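Local coordinates for YopX protein domain-containing protein (Enterococcus faecalis, PDB 2OX7) that is of unknown function but carries a YopX domain and assembles from four copies of one beta-rich chain, at residues A[24-27]-A[31-34]; A[53-56]-A[62-65]; A[68-73]-A[78-83]; A[91-94]-A[98-101]; A[103-106]-A[111-114]. All blocks are in the same frame, centred on the assembly; numbering follows the deposited sequence.

Five contacts follow one another along the chain, each closing before the next opens. Contact 1 lies on strand 31-41 and contact 2 on strand 46-56, its neighbour in one antiparallel sheet, and their centres are about 10 Å apart. The backbone N of Ile34 in contact 1 probably bonds to O of Asp55 in contact 2, at 2.9 Å. Contact 3 is about 22 Å from both, centre to centre, and lies near the middle of the chain. It touches contact 5, whose centre is about 11 Å away, with Glu83 and Thr71 against Phe111. Contact 4 is at the far surface, its centre about 40 Å from that of contact 1. Contacts 1, 2, 3 and 5 also meet a second subunit.

Contact 1: residues A[24-27]-A[31-34]; sequences LFDD and MIAI
A classic beta bulge sits in the hairpin of strands 21-25 and 31-41, where Ile32 and Ala33 both face Leu24. The carbonyl O of Leu24 accepts from Ile32 N at 2.9 Å, nearly in line with the C=O bond. The N-H of Ala33 reaches the same Leu24 O only weakly. In return, Leu24 N gives a bond of 2.9 Å to Ala33 O. The bulge shifts the register by one, so Phe25 pairs with Met31. This selenomethionine lays its CB over one face of the Phe25 ring, 4.0 Å from the centroid. Its SE lies oblique to the ring at 5.3 Å from the centroid, a Met-aromatic contact. CG of Met31 is anti to N (chi1 -173°), and the chain runs on toward Tyr65 and Ile67. On the Leu24 side of the sheet, Leu24 CB meets Ala33 CB at 3.9 Å. Phe38 of the second subunit packs on Leu24 and Ile32. Past the end of strand 21-25, Asp26 CB touches Ile32 CD1, while Asp26 OD1 takes the N-H of Ser28.

Contact 2: residues A[53-56]-A[62-65]; sequences SYDT and EFPY
The backbones of Asp55-Thr56 and Phe63-Tyr65 keep well apart, with CA of Thr56 and CA of Phe63 7.5 Å from each other, so side chains make the contact. Tyr65 OH donates to Asp55 OD2 at 2.6 Å. The oxygen uses its anti lone pair, the one turned away from OD1, and lies at the edge of the ring in its plane. The carboxylate stands across the ring, their planes 82° apart. Asp55 has CG anti to its N (chi1 -154°), which swings the carboxylate across to Tyr65. Its OD1 takes a weak bond from Thr56 N, and OD2 also accepts from Trp60 NE1. Phe63 reaches the end of strand 46-56 with its ring tip. Its CE1 is 3.3 Å from Thr56 O, and its CZ is 3.7 Å from Asp55 O, both approached obliquely. Thr56 O accepts a hydrogen bond from Asn59 ND2. Within segment 62-65, Tyr65 CD2 lies over the centre of one face of the Phe63 ring, 3.4 Å above its plane. Two donors on OD2 and one weak donor on OD1 hold the carboxylate in place and would probably favour its charged form.

Contact 3: residues A[68-73]-A[78-83]; sequences MQSTGL and GVEIFE
Strands 68-71 and 80-82 run antiparallel at 138°, and their contact is tight around Ser70, Thr71 and Ile81. Ile81 O accepts twice, from Thr71 N and from Thr71 OG1 at 2.8 Å. The N-H comes in the carbonyl plane; the hydroxyl is tilted 31° from it. Thr71 OG1 sits between its own N and carbonyl carbon (chi1 64°), where it can also take the N-H of Leu73, making an ST turn. Ser70 OG makes a second such turn with Gly72 N. Ile81 N closes the corner on Leu73 O at 2.8 Å. On the other side, one face of the Phe82 ring lies against Ser70, whose CB is 4.0 Å from the centroid. The extended Glu83 side chain reaches across to the other strand, its OE1 accepting from Gln69 N at 2.8 Å through the anti lone pair, while Glu83 N bonds to Gln69 O. Toward Gly78 and Val79 the contact thins out at the exposed turn. Glu80 is partly exposed, but its carboxylate comes up to Ser70 OG. Strand 7-11 lies alongside, with Arg8 bonded to Met68 and Glu83. Ile125 of helix 122-126 covers Leu73 and Ile81, and Ile104 of strand 101-107 packs on Thr71 and Ile81.

Contact 4: residues A[91-94]-A[98-101]; sequences APKK and RRSM
Arg99 NH1 is gripped by two acceptors. Across the contact it donates to Ala91 O at 2.7 Å, and it also forms a salt bridge with Asp90 OD1. The contact belongs to the loop between strands 85-89 and 101-107, at the surface of the chain and without regular structure. The Ala91 oxygen lies at the edge of the guanidinium, 11° out of its plane. The N-H...O angle is 152°. The bend of the Arg99 chain at chi3 (-69°) turns the guanidinium toward Ala91 O; Arg99 CD lies 3.3 Å from the same oxygen. The carbonyl therefore meets both the alkyl part and the charged end. Lys93 lies on a face of the same guanidinium, with its CD 4.2 Å from Arg99 NE. The two side chains cross at a slant, and their contact is loose. The ammonium of Lys93 turns to backbone oxygens of the loop: NZ bonds to Lys94 O at 2.9 Å and also to His97 O. A water bridges this group to Arg98. Both cations donate to it, which probably eases the nearness of two like charges. Asp129 packs on Ala91 and Pro92, and no other subunit of the assembly touches the two segments. The water oxygen lies 2.9 Å from Lys93 NZ and 2.8 Å from Arg98 NH1.

Contact 5: residues A[103-106]-A[111-114]; sequences EIAY and FFWE
Tyr106 and Phe111 meet edge to face at the apolar centre. Tyr106 CD1 stands over the middle of the Phe111 ring, the ring planes 71° apart and the centroids 5.0 Å from each other. The Tyr106 OH goes to Thr71 O of the second subunit. Further along the same side, Ile104 CD1 touches Trp113 CB at 3.7 Å, while the indole runs on to Phe120 and Tyr131. The two strands, 101-107 and 110-113, form an antiparallel hairpin. Ala105 and Phe112 are its hydrogen-bonded pair, Ala105 N to Phe112 O and Phe112 N to Ala105 O, both 2.8 Å. On the opposite side of the sheet, Phe112 CZ packs against Ala105 CB at 3.9 Å. The polar edge begins where Glu114 N bonds to Glu103 O. There the two carboxylates lie side by side, Glu103 OE2 3.4 Å from Glu114 OE1. One water donates to both oxygens, at 2.7 Å from Glu103 OE2 and 2.6 Å from Glu114 OE1, probably easing their repulsion.

Contact 1: residues A[24-27]-A[31-34]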
loop_
_atom_site.group_PDB
_atom_site.type_symbol
_atom_site.label_atom_id
_atom_site.label_comp_id
_atom_site.label_asym_id
_atom_site.label_seq_id
_atom_site.Cartn_x
_atom_site.Cartn_y
_atom_site.Cartn_z
ATOM N N LEU A 24 -20.107 -12.286 -18.770
ATOM C CA LEU A 24 -20.418 -13.670 -18.392
ATOM C C LEU A 24 -19.207 -14.562 -18.639
ATOM O O LEU A 24 -18.668 -14.589 -19.743
ATOM C CB LEU A 24 -21.661 -14.194 -19.153
ATOM C CG LEU A 24 -23.076 -13.814 -18.674
ATOM C CD1 LEU A 24 -23.299 -12.326 -18.556
ATOM C CD2 LEU A 24 -24.143 -14.392 -19.628
ATOM N N PHE A 25 -18.771 -15.267 -17.599
ATOM C CA PHE A 25 -17.570 -16.099 -17.681
ATOM C C PHE A 25 -17.912 -17.566 -17.525
ATOM O O PHE A 25 -18.861 -17.939 -16.817
ATOM C CB PHE A 25 -16.554 -15.712 -16.597
ATOM C CG PHE A 25 -15.929 -14.379 -16.825
ATOM C CD1 PHE A 25 -14.666 -14.275 -17.372
ATOM C CD2 PHE A 25 -16.634 -13.216 -16.539
ATOM C CE1 PHE A 25 -14.091 -13.030 -17.612
ATOM C CE2 PHE A 25 -16.066 -11.974 -16.786
ATOM C CZ PHE A 25 -14.801 -11.887 -17.331
ATOM N N ASP A 26 -17.120 -18.417 -18.147
ATOM C CA ASP A 26 -17.249 -19.827 -17.824
ATOM C C ASP A 26 -16.446 -20.037 -16.533
ATOM O O ASP A 26 -16.027 -19.063 -15.898
ATOM C CB ASP A 26 -16.786 -20.699 -18.994
ATOM C CG ASP A 26 -15.302 -20.847 -19.048
ATOM O OD1 ASP A 26 -14.801 -21.804 -18.412
ATOM O OD2 ASP A 26 -14.638 -20.021 -19.719
ATOM N N ASP A 27 -16.232 -21.284 -16.134
ATOM C CA ASP A 27 -15.484 -21.563 -14.902
ATOM C C ASP A 27 -13.959 -21.593 -15.073
ATOM O O ASP A 27 -13.219 -21.734 -14.092
ATOM C CB ASP A 27 -15.993 -22.854 -14.267
ATOM C CG ASP A 27 -17.439 -22.753 -13.847
ATOM O OD1 ASP A 27 -18.076 -21.717 -14.143
ATOM O OD2 ASP A 27 -17.944 -23.707 -13.220
HETATM N N MSE A 31 -14.165 -14.966 -20.581
HETATM C CA MSE A 31 -15.430 -14.316 -20.896
HETATM C C MSE A 31 -15.978 -14.883 -22.199
HETATM O O MSE A 31 -15.310 -14.833 -23.241
HETATM C CB MSE A 31 -15.287 -12.815 -21.015
HETATM C CG MSE A 31 -16.609 -12.119 -21.162
HETATM SE SE MSE A 31 -16.432 -10.200 -21.331
HETATM C CE MSE A 31 -14.972 -10.085 -22.626
ATOM N N ILE A 32 -17.183 -15.432 -22.116
ATOM C CA ILE A 32 -17.788 -16.111 -23.262
ATOM C C ILE A 32 -19.058 -15.411 -23.743
ATOM O O ILE A 32 -19.552 -15.693 -24.841
ATOM C CB ILE A 32 -18.003 -17.627 -23.000
ATOM C CG1 ILE A 32 -18.937 -17.866 -21.800
ATOM C CG2 ILE A 32 -16.642 -18.336 -22.838
ATOM C CD1 ILE A 32 -19.444 -19.332 -21.662
ATOM N N ALA A 33 -19.573 -14.483 -22.937
ATOM C CA ALA A 33 -20.738 -13.690 -23.331
ATOM C C ALA A 33 -20.732 -12.325 -22.675
ATOM O O ALA A 33 -20.021 -12.091 -21.692
ATOM C CB ALA A 33 -22.050 -14.433 -22.998
ATOM N N ILE A 34 -21.544 -11.436 -23.226
ATOM C CA ILE A 34 -21.781 -10.151 -22.613
ATOM C C ILE A 34 -23.246 -9.765 -22.761
ATOM O O ILE A 34 -23.823 -9.853 -23.854
ATOM C CB ILE A 34 -20.797 -9.074 -23.168
ATOM C CG1 ILE A 34 -20.875 -7.782 -22.359
ATOM C CG2 ILE A 34 -20.982 -8.838 -24.676
ATOM C CD1 ILE A 34 -19.687 -6.855 -22.633
#

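Contact 2: residues A[53-56]-A[62-65]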
loop_
_atom_site.group_PDB
_atom_site.type_symbol
_atom_site.label_atom_id
_atom_site.label_comp_id
_atom_site.label_asym_id
_atom_site.label_seq_id
_atom_site.Cartn_x
_atom_site.Cartn_y
_atom_site.Cartn_z
ATOM N N SER A 53 -29.952 -6.536 -25.433
ATOM C CA SER A 53 -28.716 -6.587 -26.191
ATOM C C SER A 53 -27.691 -7.530 -25.563
ATOM O O SER A 53 -27.548 -7.589 -24.338
ATOM C CB SER A 53 -28.127 -5.187 -26.341
ATOM O OG SER A 53 -28.042 -4.841 -27.710
ATOM N N TYR A 54 -26.975 -8.256 -26.414
ATOM C CA TYR A 54 -25.976 -9.206 -25.963
ATOM C C TYR A 54 -25.034 -9.581 -27.093
ATOM O O TYR A 54 -25.251 -9.213 -28.259
ATOM C CB TYR A 54 -26.651 -10.465 -25.395
ATOM C CG TYR A 54 -27.208 -11.405 -26.457
ATOM C CD1 TYR A 54 -26.501 -12.541 -26.842
ATOM C CD2 TYR A 54 -28.432 -11.146 -27.082
ATOM C CE1 TYR A 54 -26.998 -13.415 -27.825
ATOM C CE2 TYR A 54 -28.942 -12.018 -28.075
ATOM C CZ TYR A 54 -28.209 -13.145 -28.435
ATOM O OH TYR A 54 -28.680 -14.013 -29.408
ATOM N N ASP A 55 -23.993 -10.329 -26.743
ATOM C CA ASP A 55 -23.129 -10.966 -27.724
ATOM C C ASP A 55 -22.459 -12.172 -27.090
ATOM O O ASP A 55 -22.316 -12.232 -25.867
ATOM C CB ASP A 55 -22.077 -9.994 -28.250
ATOM C CG ASP A 55 -21.603 -10.354 -29.647
ATOM O OD1 ASP A 55 -21.981 -11.445 -30.137
ATOM O OD2 ASP A 55 -20.856 -9.555 -30.266
ATOM N N THR A 56 -22.062 -13.145 -27.899
ATOM C CA THR A 56 -21.378 -14.321 -27.344
ATOM C C THR A 56 -20.137 -14.675 -28.146
ATOM O O THR A 56 -19.939 -14.168 -29.253
ATOM C CB THR A 56 -22.303 -15.580 -27.158
ATOM O OG1 THR A 56 -22.206 -16.443 -28.306
ATOM C CG2 THR A 56 -23.767 -15.197 -26.900
ATOM N N GLU A 62 -11.911 -14.383 -31.885
ATOM C CA GLU A 62 -11.549 -13.791 -30.599
ATOM C C GLU A 62 -12.617 -12.776 -30.209
ATOM O O GLU A 62 -12.894 -11.820 -30.953
ATOM C CB GLU A 62 -10.120 -13.199 -30.613
ATOM C CG GLU A 62 -9.997 -11.669 -30.596
ATOM C CD GLU A 62 -9.949 -11.039 -31.988
ATOM O OE1 GLU A 62 -10.792 -10.154 -32.279
ATOM O OE2 GLU A 62 -9.058 -11.417 -32.788
ATOM N N PHE A 63 -13.243 -13.024 -29.061
ATOM C CA PHE A 63 -14.311 -12.186 -28.539
ATOM C C PHE A 63 -13.763 -10.768 -28.364
ATOM O O PHE A 63 -12.828 -10.567 -27.599
ATOM C CB PHE A 63 -14.804 -12.775 -27.221
ATOM C CG PHE A 63 -16.173 -12.314 -26.814
ATOM C CD1 PHE A 63 -17.231 -12.316 -27.720
ATOM C CD2 PHE A 63 -16.409 -11.881 -25.510
ATOM C CE1 PHE A 63 -18.505 -11.895 -27.332
ATOM C CE2 PHE A 63 -17.676 -11.461 -25.117
ATOM C CZ PHE A 63 -18.727 -11.475 -26.025
ATOM N N PRO A 64 -14.314 -9.792 -29.109
ATOM C CA PRO A 64 -13.659 -8.482 -29.239
ATOM C C PRO A 64 -14.056 -7.473 -28.155
ATOM O O PRO A 64 -14.212 -6.292 -28.443
ATOM C CB PRO A 64 -14.175 -8.001 -30.589
ATOM C CG PRO A 64 -15.577 -8.501 -30.620
ATOM C CD PRO A 64 -15.566 -9.835 -29.896
ATOM N N TYR A 65 -14.235 -7.935 -26.929
ATOM C CA TYR A 65 -14.660 -7.052 -25.840
ATOM C C TYR A 65 -13.632 -7.094 -24.725
ATOM O O TYR A 65 -13.156 -8.175 -24.358
ATOM C CB TYR A 65 -16.026 -7.462 -25.310
ATOM C CG TYR A 65 -17.123 -7.402 -26.352
ATOM C CD1 TYR A 65 -17.862 -6.245 -26.553
ATOM C CD2 TYR A 65 -17.412 -8.517 -27.149
ATOM C CE1 TYR A 65 -18.868 -6.194 -27.512
ATOM C CE2 TYR A 65 -18.411 -8.478 -28.103
ATOM C CZ TYR A 65 -19.133 -7.319 -28.288
ATOM O OH TYR A 65 -20.143 -7.293 -29.239
#

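Contact 3: residues A[68-73]-A[78-83]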
loop_
_atom_site.group_PDB
_atom_site.type_symbol
_atom_site.label_atom_id
_atom_site.label_comp_id
_atom_site.label_asym_id
_atom_site.label_seq_id
_atom_site.Cartn_x
_atom_site.Cartn_y
_atom_site.Cartn_z
HETATM N N MSE A 68 -13.625 -3.722 -18.069
HETATM C CA MSE A 68 -12.964 -2.868 -17.070
HETATM C C MSE A 68 -13.952 -2.672 -15.950
HETATM O O MSE A 68 -15.146 -2.454 -16.207
HETATM C CB MSE A 68 -12.573 -1.514 -17.670
HETATM C CG MSE A 68 -11.434 -1.593 -18.681
HETATM SE SE MSE A 68 -11.516 -0.042 -19.900
HETATM C CE MSE A 68 -12.644 -0.861 -21.319
ATOM N N GLN A 69 -13.469 -2.725 -14.702
ATOM C CA GLN A 69 -14.367 -2.628 -13.571
ATOM C C GLN A 69 -14.227 -1.265 -12.915
ATOM O O GLN A 69 -13.146 -0.672 -12.922
ATOM C CB GLN A 69 -14.040 -3.732 -12.545
ATOM C CG GLN A 69 -15.005 -3.731 -11.370
ATOM C CD GLN A 69 -14.857 -4.967 -10.459
ATOM O OE1 GLN A 69 -14.080 -5.883 -10.750
ATOM N NE2 GLN A 69 -15.651 -5.001 -9.390
ATOM N N SER A 70 -15.317 -0.788 -12.347
ATOM C CA SER A 70 -15.237 0.419 -11.502
ATOM C C SER A 70 -14.406 0.185 -10.245
ATOM O O SER A 70 -14.574 -0.852 -9.532
ATOM C CB SER A 70 -16.613 0.887 -11.113
ATOM O OG SER A 70 -16.554 1.952 -10.158
ATOM N N THR A 71 -13.573 1.169 -9.920
ATOM C CA THR A 71 -12.779 1.113 -8.662
ATOM C C THR A 71 -13.611 1.440 -7.441
ATOM O O THR A 71 -13.139 1.244 -6.296
ATOM C CB THR A 71 -11.644 2.139 -8.651
ATOM O OG1 THR A 71 -12.211 3.448 -8.679
ATOM C CG2 THR A 71 -10.683 1.957 -9.860
ATOM N N GLY A 72 -14.804 1.997 -7.655
ATOM C CA GLY A 72 -15.614 2.507 -6.541
ATOM C C GLY A 72 -15.203 3.899 -6.109
ATOM O O GLY A 72 -15.852 4.494 -5.252
ATOM N N LEU A 73 -14.141 4.431 -6.707
ATOM C CA LEU A 73 -13.685 5.761 -6.296
ATOM C C LEU A 73 -14.135 6.791 -7.310
ATOM O O LEU A 73 -14.326 6.456 -8.488
ATOM C CB LEU A 73 -12.171 5.786 -6.169
ATOM C CG LEU A 73 -11.619 4.751 -5.151
ATOM C CD1 LEU A 73 -10.114 4.705 -5.274
ATOM C CD2 LEU A 73 -12.105 5.015 -3.725
ATOM N N GLY A 78 -16.858 13.982 -9.286
ATOM C CA GLY A 78 -17.819 12.931 -8.946
ATOM C C GLY A 78 -18.013 11.835 -9.960
ATOM O O GLY A 78 -18.931 11.027 -9.814
ATOM N N VAL A 79 -17.101 11.759 -10.926
ATOM C CA VAL A 79 -17.113 10.730 -11.976
ATOM C C VAL A 79 -16.471 9.445 -11.455
ATOM O O VAL A 79 -15.387 9.488 -10.859
ATOM C CB VAL A 79 -16.367 11.214 -13.238
ATOM C CG1 VAL A 79 -16.299 10.093 -14.274
ATOM C CG2 VAL A 79 -17.073 12.454 -13.841
ATOM N N GLU A 80 -17.123 8.304 -11.699
ATOM C CA GLU A 80 -16.642 7.020 -11.189
ATOM C C GLU A 80 -15.399 6.673 -11.992
ATOM O O GLU A 80 -15.402 6.801 -13.200
ATOM C CB GLU A 80 -17.709 5.935 -11.375
ATOM C CG GLU A 80 -17.544 4.724 -10.446
ATOM C CD GLU A 80 -18.847 3.912 -10.199
ATOM O OE1 GLU A 80 -19.982 4.424 -10.471
ATOM O OE2 GLU A 80 -18.735 2.747 -9.734
ATOM N N ILE A 81 -14.324 6.284 -11.303
ATOM C CA ILE A 81 -13.031 5.975 -11.930
ATOM C C ILE A 81 -12.976 4.469 -12.197
ATOM O O ILE A 81 -13.154 3.662 -11.272
ATOM C CB ILE A 81 -11.882 6.353 -10.989
ATOM C CG1 ILE A 81 -11.823 7.884 -10.819
ATOM C CG2 ILE A 81 -10.507 5.848 -11.568
ATOM C CD1 ILE A 81 -10.952 8.271 -9.582
ATOM N N PHE A 82 -12.732 4.098 -13.456
ATOM C CA PHE A 82 -12.629 2.688 -13.855
ATOM C C PHE A 82 -11.185 2.306 -14.187
ATOM O O PHE A 82 -10.357 3.158 -14.593
ATOM C CB PHE A 82 -13.419 2.474 -15.176
ATOM C CG PHE A 82 -14.893 2.400 -14.992
ATOM C CD1 PHE A 82 -15.543 1.177 -15.104
ATOM C CD2 PHE A 82 -15.626 3.545 -14.723
ATOM C CE1 PHE A 82 -16.946 1.096 -14.954
ATOM C CE2 PHE A 82 -17.048 3.486 -14.544
ATOM C CZ PHE A 82 -17.702 2.252 -14.647
ATOM N N GLU A 83 -10.922 1.007 -14.161
ATOM C CA GLU A 83 -9.676 0.534 -14.764
ATOM C C GLU A 83 -9.601 1.090 -16.196
ATOM O O GLU A 83 -10.629 1.149 -16.918
ATOM C CB GLU A 83 -9.665 -0.990 -14.910
ATOM C CG GLU A 83 -9.874 -1.838 -13.694
ATOM C CD GLU A 83 -9.890 -3.330 -14.103
ATOM O OE1 GLU A 83 -10.985 -3.919 -14.396
ATOM O OE2 GLU A 83 -8.776 -3.887 -14.183
#

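Contact 4: residues A[91-94]-A[98-101]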
loop_
_atom_site.group_PDB
_atom_site.type_symbol
_atom_site.label_atom_id
_atom_site.label_comp_id
_atom_site.label_asym_id
_atom_site.label_seq_id
_atom_site.Cartn_x
_atom_site.Cartn_y
_atom_site.Cartn_z
ATOM N N ALA A 91 -4.052 20.954 -11.615
ATOM C CA ALA A 91 -3.331 22.194 -11.294
ATOM C C ALA A 91 -3.666 23.198 -12.389
ATOM O O ALA A 91 -3.934 22.790 -13.516
ATOM C CB ALA A 91 -1.841 21.929 -11.215
ATOM N N PRO A 92 -3.615 24.518 -12.081
ATOM C CA PRO A 92 -3.932 25.517 -13.124
ATOM C C PRO A 92 -3.067 25.256 -14.362
ATOM O O PRO A 92 -1.865 25.029 -14.245
ATOM C CB PRO A 92 -3.528 26.840 -12.467
ATOM C CG PRO A 92 -3.703 26.569 -10.989
ATOM C CD PRO A 92 -3.225 25.156 -10.810
ATOM N N LYS A 93 -3.694 25.236 -15.528
ATOM C CA LYS A 93 -2.991 24.937 -16.772
ATOM C C LYS A 93 -2.146 26.114 -17.240
ATOM O O LYS A 93 -2.622 27.240 -17.304
ATOM C CB LYS A 93 -4.015 24.619 -17.871
ATOM C CG LYS A 93 -3.422 24.279 -19.240
ATOM C CD LYS A 93 -2.735 22.925 -19.260
ATOM C CE LYS A 93 -2.297 22.537 -20.666
ATOM N NZ LYS A 93 -1.245 23.463 -21.231
ATOM N N LYS A 94 -0.893 25.841 -17.572
ATOM C CA LYS A 94 -0.018 26.902 -18.098
ATOM C C LYS A 94 0.347 26.614 -19.544
ATOM O O LYS A 94 0.407 25.454 -19.981
ATOM C CB LYS A 94 1.253 27.044 -17.245
ATOM C CG LYS A 94 1.021 27.309 -15.756
ATOM C CD LYS A 94 0.174 28.560 -15.483
ATOM C CE LYS A 94 -0.036 28.773 -13.988
ATOM N NZ LYS A 94 -1.044 29.843 -13.704
ATOM N N ARG A 98 2.280 20.427 -20.418
ATOM C CA ARG A 98 1.255 19.397 -20.262
ATOM C C ARG A 98 1.257 18.857 -18.832
ATOM O O ARG A 98 2.312 18.619 -18.251
ATOM C CB ARG A 98 1.455 18.285 -21.288
ATOM C CG ARG A 98 1.303 18.759 -22.760
ATOM C CD ARG A 98 -0.167 18.942 -23.228
ATOM N NE ARG A 98 -0.346 18.513 -24.620
ATOM C CZ ARG A 98 0.011 19.217 -25.695
ATOM N NH1 ARG A 98 0.580 20.414 -25.573
ATOM N NH2 ARG A 98 -0.189 18.720 -26.911
ATOM N N ARG A 99 0.072 18.673 -18.254
ATOM C CA ARG A 99 -0.016 18.117 -16.909
ATOM C C ARG A 99 0.288 16.614 -16.987
ATOM O O ARG A 99 0.061 16.006 -18.016
ATOM C CB ARG A 99 -1.393 18.454 -16.331
ATOM C CG ARG A 99 -1.561 19.980 -16.248
ATOM C CD ARG A 99 -2.842 20.444 -15.594
ATOM N NE ARG A 99 -3.984 20.118 -16.441
ATOM C CZ ARG A 99 -5.222 20.544 -16.224
ATOM N NH1 ARG A 99 -5.482 21.325 -15.191
ATOM N NH2 ARG A 99 -6.192 20.174 -17.042
ATOM N N SER A 100 0.837 16.018 -15.927
ATOM C CA SER A 100 1.261 14.608 -16.004
ATOM C C SER A 100 0.054 13.692 -15.855
ATOM O O SER A 100 -0.862 13.986 -15.098
ATOM C CB SER A 100 2.266 14.273 -14.914
ATOM O OG SER A 100 1.670 14.566 -13.660
HETATM N N MSE A 101 0.081 12.582 -16.570
HETATM C CA MSE A 101 -1.100 11.720 -16.687
HETATM C C MSE A 101 -0.770 10.363 -16.134
HETATM O O MSE A 101 0.371 9.911 -16.243
HETATM C CB MSE A 101 -1.501 11.601 -18.149
HETATM C CG MSE A 101 -2.042 12.885 -18.667
HETATM SE SE MSE A 101 -2.354 12.839 -20.554
HETATM C CE MSE A 101 -2.801 14.698 -20.673
HETATM O O HOH W 1 -0.040 22.298 -23.607
#

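Contact 5: residues A[103-106]-A[111-114]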
loop_
_atom_site.group_PDB
_atom_site.type_symbol
_atom_site.label_atom_id
_atom_site.label_comp_id
_atom_site.label_asym_id
_atom_site.label_seq_id
_atom_site.Cartn_x
_atom_site.Cartn_y
_atom_site.Cartn_z
ATOM N N GLU A 103 -2.418 6.315 -15.774
ATOM C CA GLU A 103 -3.398 5.285 -16.085
ATOM C C GLU A 103 -3.788 4.483 -14.833
ATOM O O GLU A 103 -2.931 4.151 -13.986
ATOM C CB GLU A 103 -2.715 4.321 -17.056
ATOM C CG GLU A 103 -3.535 3.176 -17.524
ATOM C CD GLU A 103 -2.739 2.252 -18.474
ATOM O OE1 GLU A 103 -3.197 1.129 -18.657
ATOM O OE2 GLU A 103 -1.646 2.643 -18.985
ATOM N N ILE A 104 -5.056 4.134 -14.719
ATOM C CA ILE A 104 -5.513 3.273 -13.633
ATOM C C ILE A 104 -5.395 1.824 -14.035
ATOM O O ILE A 104 -5.876 1.392 -15.126
ATOM C CB ILE A 104 -6.961 3.620 -13.233
ATOM C CG1 ILE A 104 -7.061 5.115 -12.882
ATOM C CG2 ILE A 104 -7.458 2.732 -12.077
ATOM C CD1 ILE A 104 -6.089 5.584 -11.757
ATOM N N ALA A 105 -4.775 1.037 -13.156
ATOM C CA ALA A 105 -4.710 -0.410 -13.399
ATOM C C ALA A 105 -5.043 -1.194 -12.120
ATOM O O ALA A 105 -5.179 -0.590 -11.042
ATOM C CB ALA A 105 -3.325 -0.752 -13.935
ATOM N N TYR A 106 -5.226 -2.517 -12.243
ATOM C CA TYR A 106 -5.338 -3.390 -11.090
ATOM C C TYR A 106 -4.194 -4.397 -11.126
ATOM O O TYR A 106 -3.880 -4.937 -12.188
ATOM C CB TYR A 106 -6.656 -4.163 -11.098
ATOM C CG TYR A 106 -6.829 -5.091 -9.916
ATOM C CD1 TYR A 106 -7.494 -4.662 -8.769
ATOM C CD2 TYR A 106 -6.325 -6.410 -9.927
ATOM C CE1 TYR A 106 -7.653 -5.484 -7.679
ATOM C CE2 TYR A 106 -6.498 -7.252 -8.834
ATOM C CZ TYR A 106 -7.157 -6.786 -7.722
ATOM O OH TYR A 106 -7.340 -7.574 -6.626
ATOM N N PHE A 111 -6.199 -1.599 -6.903
ATOM C CA PHE A 111 -6.165 -0.665 -7.979
ATOM C C PHE A 111 -5.082 0.376 -7.675
ATOM O O PHE A 111 -4.794 0.714 -6.506
ATOM C CB PHE A 111 -7.527 0.051 -8.125
ATOM C CG PHE A 111 -8.666 -0.855 -8.541
ATOM C CD1 PHE A 111 -8.811 -1.252 -9.878
ATOM C CD2 PHE A 111 -9.544 -1.354 -7.608
ATOM C CE1 PHE A 111 -9.838 -2.096 -10.240
ATOM C CE2 PHE A 111 -10.592 -2.195 -7.960
ATOM C CZ PHE A 111 -10.742 -2.572 -9.266
ATOM N N PHE A 112 -4.499 0.922 -8.725
ATOM C CA PHE A 112 -3.476 1.936 -8.540
ATOM C C PHE A 112 -3.322 2.777 -9.789
ATOM O O PHE A 112 -3.731 2.357 -10.873
ATOM C CB PHE A 112 -2.161 1.287 -8.161
ATOM C CG PHE A 112 -1.621 0.413 -9.210
ATOM C CD1 PHE A 112 -0.622 0.890 -10.035
ATOM C CD2 PHE A 112 -2.077 -0.906 -9.344
ATOM C CE1 PHE A 112 -0.087 0.076 -11.038
ATOM C CE2 PHE A 112 -1.566 -1.720 -10.347
ATOM C CZ PHE A 112 -0.580 -1.210 -11.200
ATOM N N TRP A 113 -2.752 3.968 -9.610
ATOM C CA TRP A 113 -2.391 4.834 -10.734
ATOM C C TRP A 113 -0.936 4.607 -11.069
ATOM O O TRP A 113 -0.042 4.640 -10.211
ATOM C CB TRP A 113 -2.668 6.306 -10.438
ATOM C CG TRP A 113 -2.471 6.757 -9.042
ATOM C CD1 TRP A 113 -1.571 6.303 -8.135
ATOM C CD2 TRP A 113 -3.182 7.843 -8.417
ATOM N NE1 TRP A 113 -1.700 7.008 -6.944
ATOM C CE2 TRP A 113 -2.703 7.942 -7.081
ATOM C CE3 TRP A 113 -4.240 8.683 -8.841
ATOM C CZ2 TRP A 113 -3.185 8.922 -6.159
ATOM C CZ3 TRP A 113 -4.747 9.659 -7.911
ATOM C CH2 TRP A 113 -4.214 9.758 -6.583
ATOM N N GLU A 114 -0.698 4.382 -12.352
ATOM C CA GLU A 114 0.626 3.982 -12.822
ATOM C C GLU A 114 1.598 5.123 -12.823
ATOM O O GLU A 114 1.294 6.227 -13.271
ATOM C CB GLU A 114 0.510 3.289 -14.192
ATOM C CG GLU A 114 -0.037 1.874 -14.080
ATOM C CD GLU A 114 0.270 0.997 -15.318
ATOM O OE1 GLU A 114 0.286 1.534 -16.434
ATOM O OE2 GLU A 114 0.492 -0.235 -15.174
HETATM O O HOH W 2 0.737 3.592 -18.011
#